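Local atomic coordinates of VP2 (Primate bocaparvovirus 1, PDB entry 7L0Y), a protein that forms the T=1 icosahedral parvovirus capsid, about 26 nm across, by self-assembly of 60 copies of the capsid proteins. Residues Q89-T92 with N93-R97; Y487-T490 with Y491-D494; T328-E331 with Y332-Q335. All blocks are in the same frame, centred on the assembly; numbering follows the deposited sequence.

All three contacts are local. The two segments of each are contiguous, so none closes a long loop, and none nests in or crosses another. Interaction 1 comes first, on the last turn of helix 85-94 and the entry into strand 95-118 of the jelly roll. Interaction 3 follows at 328-335, in the long excursion between strands 215-232 and 424-429, where a 3-10 turn leads to strand 335-337. Interaction 2 is last, a type I turn within 487-494 in the C-terminal region after strand 446-462. The centres lie 24 to 28 Å apart. Interactions 1 and 2 both touch the second subunit. Interaction 2 also meets the third, and interaction 3 meets the fourth.

Interaction 1 of 3, residues Q89-T92 with N93-R97; sequences QRLT and NEYKR
Arg90 and Glu94 form a salt bridge one helical turn apart, on the last turn of helix 85-94 before strand 95-118 of the jelly roll. The link is long, with Arg90 NE 3.5 Å from Glu94 OE1. Arg90 CG lies anti to the backbone N (chi1 -170°) and the chain runs extended, which carries NE along to the carboxylate. The carboxylate sits at the edge of the guanidinium, and the two planes are almost perpendicular (87°). Arg90 CG also lies 3.6 Å from Glu94 CD.

Two backbone bonds hold the turn: Asn93 N to Gln89 O at 2.9 Å and Glu94 N to Arg90 O at 3.0 Å. The third, Tyr95 N to Leu91 O at 3.3 Å, is weak, and Tyr95 is the first residue to leave helical geometry. Leu91 CD1 touches Tyr95 CD2 at 3.9 Å.

The guanidinium of Arg90 also bonds to Tyr463 O of the second subunit. Glu94 packs on Glu94 of that subunit, as expected beside a twofold axis. Its OE1 has a second cationic partner, Arg462 of the same chain. Both arginines would probably favour the charged carboxylate, while the neighbouring Glu94 and pH 2.6 would oppose it, leaving its charge open.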
loop_
_atom_site.group_PDB
_atom_site.type_symbol
_atom_site.label_atom_id
_atom_site.label_comp_id
_atom_site.label_asym_id
_atom_site.label_seq_id
_atom_site.Cartn_x
_atom_site.Cartn_y
_atom_site.Cartn_z
ATOM N N GLN A 89 26.258 -84.771 49.394
ATOM C CA GLN A 89 27.704 -84.857 49.241
ATOM C C GLN A 89 28.246 -83.626 48.544
ATOM O O GLN A 89 29.239 -83.040 48.974
ATOM C CB GLN A 89 28.071 -86.088 48.427
ATOM C CG GLN A 89 29.536 -86.455 48.462
ATOM C CD GLN A 89 29.880 -87.458 47.402
ATOM O OE1 GLN A 89 29.069 -87.733 46.530
ATOM N NE2 GLN A 89 31.056 -88.048 47.490
ATOM N N ARG A 90 27.606 -83.227 47.458
ATOM C CA ARG A 90 28.091 -82.088 46.702
ATOM C C ARG A 90 27.969 -80.809 47.508
ATOM O O ARG A 90 28.825 -79.927 47.420
ATOM C CB ARG A 90 27.317 -81.978 45.399
ATOM C CG ARG A 90 27.902 -80.997 44.454
ATOM C CD ARG A 90 27.184 -81.072 43.166
ATOM N NE ARG A 90 27.912 -80.377 42.129
ATOM C CZ ARG A 90 27.616 -80.465 40.846
ATOM N NH1 ARG A 90 26.593 -81.208 40.465
ATOM N NH2 ARG A 90 28.345 -79.821 39.950
ATOM N N LEU A 91 26.911 -80.697 48.304
ATOM C CA LEU A 91 26.732 -79.525 49.142
ATOM C C LEU A 91 27.829 -79.428 50.190
ATOM O O LEU A 91 28.420 -78.364 50.386
ATOM C CB LEU A 91 25.364 -79.586 49.807
ATOM C CG LEU A 91 24.956 -78.426 50.701
ATOM C CD1 LEU A 91 24.707 -77.206 49.860
ATOM C CD2 LEU A 91 23.754 -78.805 51.517
ATOM N N THR A 92 28.116 -80.527 50.876
ATOM C CA THR A 92 29.081 -80.491 51.961
ATOM C C THR A 92 30.518 -80.531 51.477
ATOM O O THR A 92 31.418 -80.165 52.233
ATOM C CB THR A 92 28.828 -81.644 52.935
ATOM O OG1 THR A 92 28.882 -82.888 52.234
ATOM C CG2 THR A 92 27.478 -81.499 53.587
ATOM N N ASN A 93 30.765 -80.981 50.253
ATOM C CA ASN A 93 32.116 -80.897 49.719
ATOM C C ASN A 93 32.417 -79.529 49.124
ATOM O O ASN A 93 33.547 -79.050 49.228
ATOM C CB ASN A 93 32.351 -81.992 48.684
ATOM C CG ASN A 93 32.572 -83.348 49.314
ATOM O OD1 ASN A 93 32.955 -83.444 50.471
ATOM N ND2 ASN A 93 32.354 -84.399 48.548
ATOM N N GLU A 94 31.449 -78.902 48.461
ATOM C CA GLU A 94 31.748 -77.739 47.640
ATOM C C GLU A 94 31.412 -76.392 48.265
ATOM O O GLU A 94 31.711 -75.367 47.653
ATOM C CB GLU A 94 31.034 -77.847 46.292
ATOM C CG GLU A 94 31.507 -79.000 45.443
ATOM C CD GLU A 94 30.899 -78.985 44.063
ATOM O OE1 GLU A 94 30.019 -78.138 43.812
ATOM O OE2 GLU A 94 31.298 -79.813 43.222
ATOM N N TYR A 95 30.811 -76.345 49.447
ATOM C CA TYR A 95 30.330 -75.070 49.960
ATOM C C TYR A 95 30.658 -74.929 51.433
ATOM O O TYR A 95 30.507 -75.878 52.203
ATOM C CB TYR A 95 28.823 -74.918 49.771
ATOM C CG TYR A 95 28.385 -74.985 48.340
ATOM C CD1 TYR A 95 28.506 -73.890 47.511
ATOM C CD2 TYR A 95 27.826 -76.139 47.824
ATOM C CE1 TYR A 95 28.112 -73.945 46.216
ATOM C CE2 TYR A 95 27.427 -76.202 46.526
ATOM C CZ TYR A 95 27.567 -75.100 45.723
ATOM O OH TYR A 95 27.157 -75.151 44.417
ATOM N N LYS A 96 31.097 -73.734 51.818
ATOM C CA LYS A 96 31.414 -73.472 53.213
ATOM C C LYS A 96 30.189 -73.167 54.057
ATOM O O LYS A 96 30.238 -73.342 55.276
ATOM C CB LYS A 96 32.411 -72.322 53.310
ATOM C CG LYS A 96 31.949 -71.083 52.621
ATOM C CD LYS A 96 32.951 -69.979 52.767
ATOM C CE LYS A 96 32.955 -69.411 54.157
ATOM N NZ LYS A 96 33.955 -68.315 54.289
ATOM N N ARG A 97 29.107 -72.697 53.455
ATOM C CA ARG A 97 27.887 -72.472 54.206
ATOM C C ARG A 97 26.711 -72.445 53.249
ATOM O O ARG A 97 26.865 -72.223 52.049
ATOM C CB ARG A 97 27.959 -71.181 55.014
ATOM C CG ARG A 97 28.273 -69.986 54.187
ATOM C CD ARG A 97 28.114 -68.760 54.997
ATOM N NE ARG A 97 28.264 -67.577 54.177
ATOM C CZ ARG A 97 28.042 -66.349 54.612
ATOM N NH1 ARG A 97 27.633 -66.157 55.856
ATOM N NH2 ARG A 97 28.199 -65.321 53.797
#

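Interaction 2 of 3, residues Y487-T490 with Y491-D494; sequences YTPT and YHVD
Thr488 meets the chain returning through His492, Val493 and Asp494, mainly with its methyl group. Thr488 CB is 4.1 Å from Val493 O. From there the side chain forks. Thr488 OG1 lies beside the backbone N (chi1 -57°), which puts CG2 anti to that N. Thr488 OG1 reaches no closer than 3.8 Å to Val493 O. CG2 does most of the touching. Thr488 CG2 lies 3.2 Å from Val493 O and 3.6 Å from His492 CB. The same methyl also meets the imidazole at its edge, in the ring plane. The two side chains cross at about a right angle.

Between these residues the chain reverses in a type I beta turn from Pro489 to His492. The closing bond, His492 N to Pro489 O, is weak at 3.3 Å, though fairly straight (153°). At the two ends of the turn the side chains of Pro489 and His492 lie side by side, with Pro489 CG 3.7 Å from His492 CB.

At the corner of the turn, Thr490 CG2 sits over one face of the Tyr491 ring in a CH-pi contact. Thr490 CG2 is 3.7 Å from the Tyr491 ring centroid and 19° off the normal. Thr490 OG1 is bonded to Ser480 N, and Tyr491 OH to Gln507 O. The turn is buried between subunits. The His492 ring meets Phe199 of the third subunit, and Thr51 OG1 of that subunit bonds to Val493 O. On the second subunit, Pro470 packs on Tyr491.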
loop_
_atom_site.group_PDB
_atom_site.type_symbol
_atom_site.label_atom_id
_atom_site.label_comp_id
_atom_site.label_asym_id
_atom_site.label_seq_id
_atom_site.Cartn_x
_atom_site.Cartn_y
_atom_site.Cartn_z
ATOM N N TYR A 487 25.908 -107.630 49.502
ATOM C CA TYR A 487 26.574 -107.068 48.335
ATOM C C TYR A 487 26.061 -105.694 47.913
ATOM O O TYR A 487 26.524 -105.169 46.898
ATOM C CB TYR A 487 26.537 -108.038 47.151
ATOM C CG TYR A 487 25.216 -108.628 46.741
ATOM C CD1 TYR A 487 24.282 -107.884 46.045
ATOM C CD2 TYR A 487 24.960 -109.976 46.934
ATOM C CE1 TYR A 487 23.092 -108.441 45.625
ATOM C CE2 TYR A 487 23.776 -110.546 46.511
ATOM C CZ TYR A 487 22.847 -109.774 45.857
ATOM O OH TYR A 487 21.670 -110.344 45.436
ATOM N N THR A 488 25.130 -105.095 48.641
ATOM C CA THR A 488 24.586 -103.821 48.194
ATOM C C THR A 488 25.192 -102.663 48.972
ATOM O O THR A 488 25.190 -102.688 50.208
ATOM C CB THR A 488 23.067 -103.807 48.344
ATOM O OG1 THR A 488 22.510 -104.900 47.610
ATOM C CG2 THR A 488 22.507 -102.528 47.788
ATOM N N PRO A 489 25.702 -101.637 48.295
ATOM C CA PRO A 489 26.280 -100.486 48.997
ATOM C C PRO A 489 25.221 -99.628 49.674
ATOM O O PRO A 489 24.021 -99.875 49.586
ATOM C CB PRO A 489 26.992 -99.719 47.882
ATOM C CG PRO A 489 26.257 -100.089 46.658
ATOM C CD PRO A 489 25.840 -101.513 46.837
ATOM N N THR A 490 25.700 -98.566 50.325
ATOM C CA THR A 490 24.907 -97.895 51.349
ATOM C C THR A 490 23.614 -97.309 50.806
ATOM O O THR A 490 22.536 -97.630 51.295
ATOM C CB THR A 490 25.721 -96.807 52.036
ATOM O OG1 THR A 490 26.785 -97.405 52.779
ATOM C CG2 THR A 490 24.847 -96.023 52.975
ATOM N N TYR A 491 23.683 -96.421 49.832
ATOM C CA TYR A 491 22.477 -95.734 49.396
ATOM C C TYR A 491 21.806 -96.416 48.215
ATOM O O TYR A 491 20.989 -95.799 47.531
ATOM C CB TYR A 491 22.774 -94.269 49.120
ATOM C CG TYR A 491 23.128 -93.545 50.388
ATOM C CD1 TYR A 491 22.141 -93.137 51.264
ATOM C CD2 TYR A 491 24.441 -93.272 50.712
ATOM C CE1 TYR A 491 22.449 -92.476 52.413
ATOM C CE2 TYR A 491 24.755 -92.612 51.862
ATOM C CZ TYR A 491 23.758 -92.214 52.711
ATOM O OH TYR A 491 24.075 -91.550 53.871
ATOM N N HIS A 492 22.207 -97.631 47.904
ATOM C CA HIS A 492 21.623 -98.404 46.832
ATOM C C HIS A 492 20.422 -99.173 47.385
ATOM O O HIS A 492 20.075 -99.069 48.562
ATOM C CB HIS A 492 22.700 -99.318 46.258
ATOM C CG HIS A 492 22.441 -99.774 44.861
ATOM N ND1 HIS A 492 22.457 -98.911 43.790
ATOM C CD2 HIS A 492 22.182 -101.000 44.353
ATOM C CE1 HIS A 492 22.205 -99.580 42.682
ATOM N NE2 HIS A 492 22.037 -100.850 42.995
ATOM N N VAL A 493 19.785 -99.960 46.546
ATOM C CA VAL A 493 18.635 -100.745 46.983
ATOM C C VAL A 493 18.958 -102.232 46.977
ATOM O O VAL A 493 19.723 -102.737 46.154
ATOM C CB VAL A 493 17.383 -100.453 46.131
ATOM C CG1 VAL A 493 16.887 -99.061 46.407
ATOM C CG2 VAL A 493 17.703 -100.605 44.663
ATOM N N ASP A 494 18.326 -102.933 47.904
ATOM C CA ASP A 494 18.424 -104.369 48.105
ATOM C C ASP A 494 17.801 -105.108 46.926
ATOM O O ASP A 494 16.969 -104.562 46.198
ATOM C CB ASP A 494 17.677 -104.714 49.389
ATOM C CG ASP A 494 17.947 -106.096 49.899
ATOM O OD1 ASP A 494 18.918 -106.734 49.479
ATOM O OD2 ASP A 494 17.151 -106.572 50.731
#

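Interaction 3 of 3, residues T328-E331 with Y332-Q335; sequences TNLE and YKLQ
Tyr332 and Lys333 each give a backbone hydrogen bond to the residue three places before them. Tyr332 N bonds to Asn329 O at 3.2 Å, and Lys333 N bonds to Leu330 O, also at 3.2 Å. Both are reasonably straight at the hydrogen, 155° and 163°. In both, the donor stands above the carbonyl plane, not on a lone pair.

Thr328 OG1 packs at the edge of the Tyr332 ring, a van der Waals contact and not a hydrogen bond. Thr328 OG1 lies near the ring plane, 3.3 Å from Tyr332 CE2 and 3.6 Å from Tyr332 CD2. The two side chains cross at a slant. The ring reaches back along the chain because Tyr332 CG lies beside its own backbone N (chi1 -58°). Pro321 also packs against this tyrosine.

The apolar contact is between Leu330 and Lys333. Leu330 CD1 lies 4.0 Å from Lys333 CD, on the aliphatic part of the lysine, and the side chains cross at about a right angle. Lys333 is fully extended beyond CG, and Lys333 CG lies 3.9 Å from Asn329 O. Ile350 of strand 348-350 touches both Leu330 and Lys333.

The carboxylate of Glu331 takes hydrogen bonds from two backbone N-H groups outside the turn, Arg285 N on OE1 and Arg253 N of the fourth subunit on OE2. Tyr251 of that subunit packs on Leu330. Two successive bonds, each spanning three residues, mark a short 3-10 turn. It belongs to the long insertion between strands 215-232 and 424-429, the GH loop of the parvovirus jelly roll, and leads into strand 335-337 at a subunit interface.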
loop_
_atom_site.group_PDB
_atom_site.type_symbol
_atom_site.label_atom_id
_atom_site.label_comp_id
_atom_site.label_asym_id
_atom_site.label_seq_id
_atom_site.Cartn_x
_atom_site.Cartn_y
_atom_site.Cartn_z
ATOM N N THR A 328 31.919 -87.770 77.406
ATOM C CA THR A 328 32.710 -88.700 78.190
ATOM C C THR A 328 32.099 -90.087 78.239
ATOM O O THR A 328 32.684 -90.988 78.846
ATOM C CB THR A 328 32.900 -88.164 79.612
ATOM O OG1 THR A 328 31.622 -87.952 80.221
ATOM C CG2 THR A 328 33.655 -86.854 79.584
ATOM N N ASN A 329 30.938 -90.280 77.622
ATOM C CA ASN A 329 30.310 -91.588 77.584
ATOM C C ASN A 329 29.356 -91.631 76.402
ATOM O O ASN A 329 28.987 -90.599 75.838
ATOM C CB ASN A 329 29.576 -91.900 78.892
ATOM C CG ASN A 329 29.161 -93.349 78.993
ATOM O OD1 ASN A 329 29.020 -94.036 77.990
ATOM N ND2 ASN A 329 29.002 -93.830 80.205
ATOM N N LEU A 330 28.968 -92.852 76.037
ATOM C CA LEU A 330 27.975 -93.069 74.999
ATOM C C LEU A 330 26.653 -92.377 75.301
ATOM O O LEU A 330 25.933 -92.017 74.365
ATOM C CB LEU A 330 27.746 -94.567 74.823
ATOM C CG LEU A 330 26.927 -95.053 73.633
ATOM C CD1 LEU A 330 27.220 -94.201 72.421
ATOM C CD2 LEU A 330 27.264 -96.487 73.348
ATOM N N GLU A 331 26.316 -92.183 76.578
ATOM C CA GLU A 331 25.045 -91.556 76.922
ATOM C C GLU A 331 24.941 -90.143 76.374
ATOM O O GLU A 331 23.843 -89.665 76.078
ATOM C CB GLU A 331 24.848 -91.529 78.433
ATOM C CG GLU A 331 24.518 -92.860 79.051
ATOM C CD GLU A 331 24.259 -92.748 80.528
ATOM O OE1 GLU A 331 24.603 -91.702 81.113
ATOM O OE2 GLU A 331 23.674 -93.686 81.100
ATOM N N TYR A 332 26.065 -89.449 76.246
ATOM C CA TYR A 332 26.052 -88.041 75.897
ATOM C C TYR A 332 26.088 -87.811 74.400
ATOM O O TYR A 332 26.030 -86.662 73.956
ATOM C CB TYR A 332 27.224 -87.333 76.567
ATOM C CG TYR A 332 27.199 -87.465 78.062
ATOM C CD1 TYR A 332 26.010 -87.368 78.764
ATOM C CD2 TYR A 332 28.359 -87.709 78.771
ATOM C CE1 TYR A 332 25.981 -87.498 80.130
ATOM C CE2 TYR A 332 28.341 -87.839 80.133
ATOM C CZ TYR A 332 27.150 -87.732 80.812
ATOM O OH TYR A 332 27.133 -87.865 82.178
ATOM N N LYS A 333 26.178 -88.871 73.611
ATOM C CA LYS A 333 26.294 -88.762 72.168
ATOM C C LYS A 333 24.912 -88.803 71.540
ATOM O O LYS A 333 24.060 -89.592 71.955
ATOM C CB LYS A 333 27.169 -89.881 71.615
ATOM C CG LYS A 333 28.598 -89.803 72.080
ATOM C CD LYS A 333 29.391 -90.977 71.582
ATOM C CE LYS A 333 30.827 -90.901 72.027
ATOM N NZ LYS A 333 31.584 -92.093 71.573
ATOM N N LEU A 334 24.694 -87.940 70.557
ATOM C CA LEU A 334 23.466 -87.973 69.784
ATOM C C LEU A 334 23.364 -89.299 69.045
ATOM O O LEU A 334 24.314 -89.733 68.392
ATOM C CB LEU A 334 23.445 -86.810 68.798
ATOM C CG LEU A 334 22.199 -86.675 67.928
ATOM C CD1 LEU A 334 21.003 -86.317 68.779
ATOM C CD2 LEU A 334 22.411 -85.653 66.830
ATOM N N GLN A 335 22.215 -89.950 69.153
ATOM C CA GLN A 335 22.050 -91.272 68.579
ATOM C C GLN A 335 20.615 -91.426 68.107
ATOM O O GLN A 335 19.683 -90.960 68.759
ATOM C CB GLN A 335 22.419 -92.344 69.603
ATOM C CG GLN A 335 22.582 -93.727 69.050
ATOM C CD GLN A 335 23.116 -94.672 70.088
ATOM O OE1 GLN A 335 23.421 -94.271 71.206
ATOM N NE2 GLN A 335 23.243 -95.935 69.726
#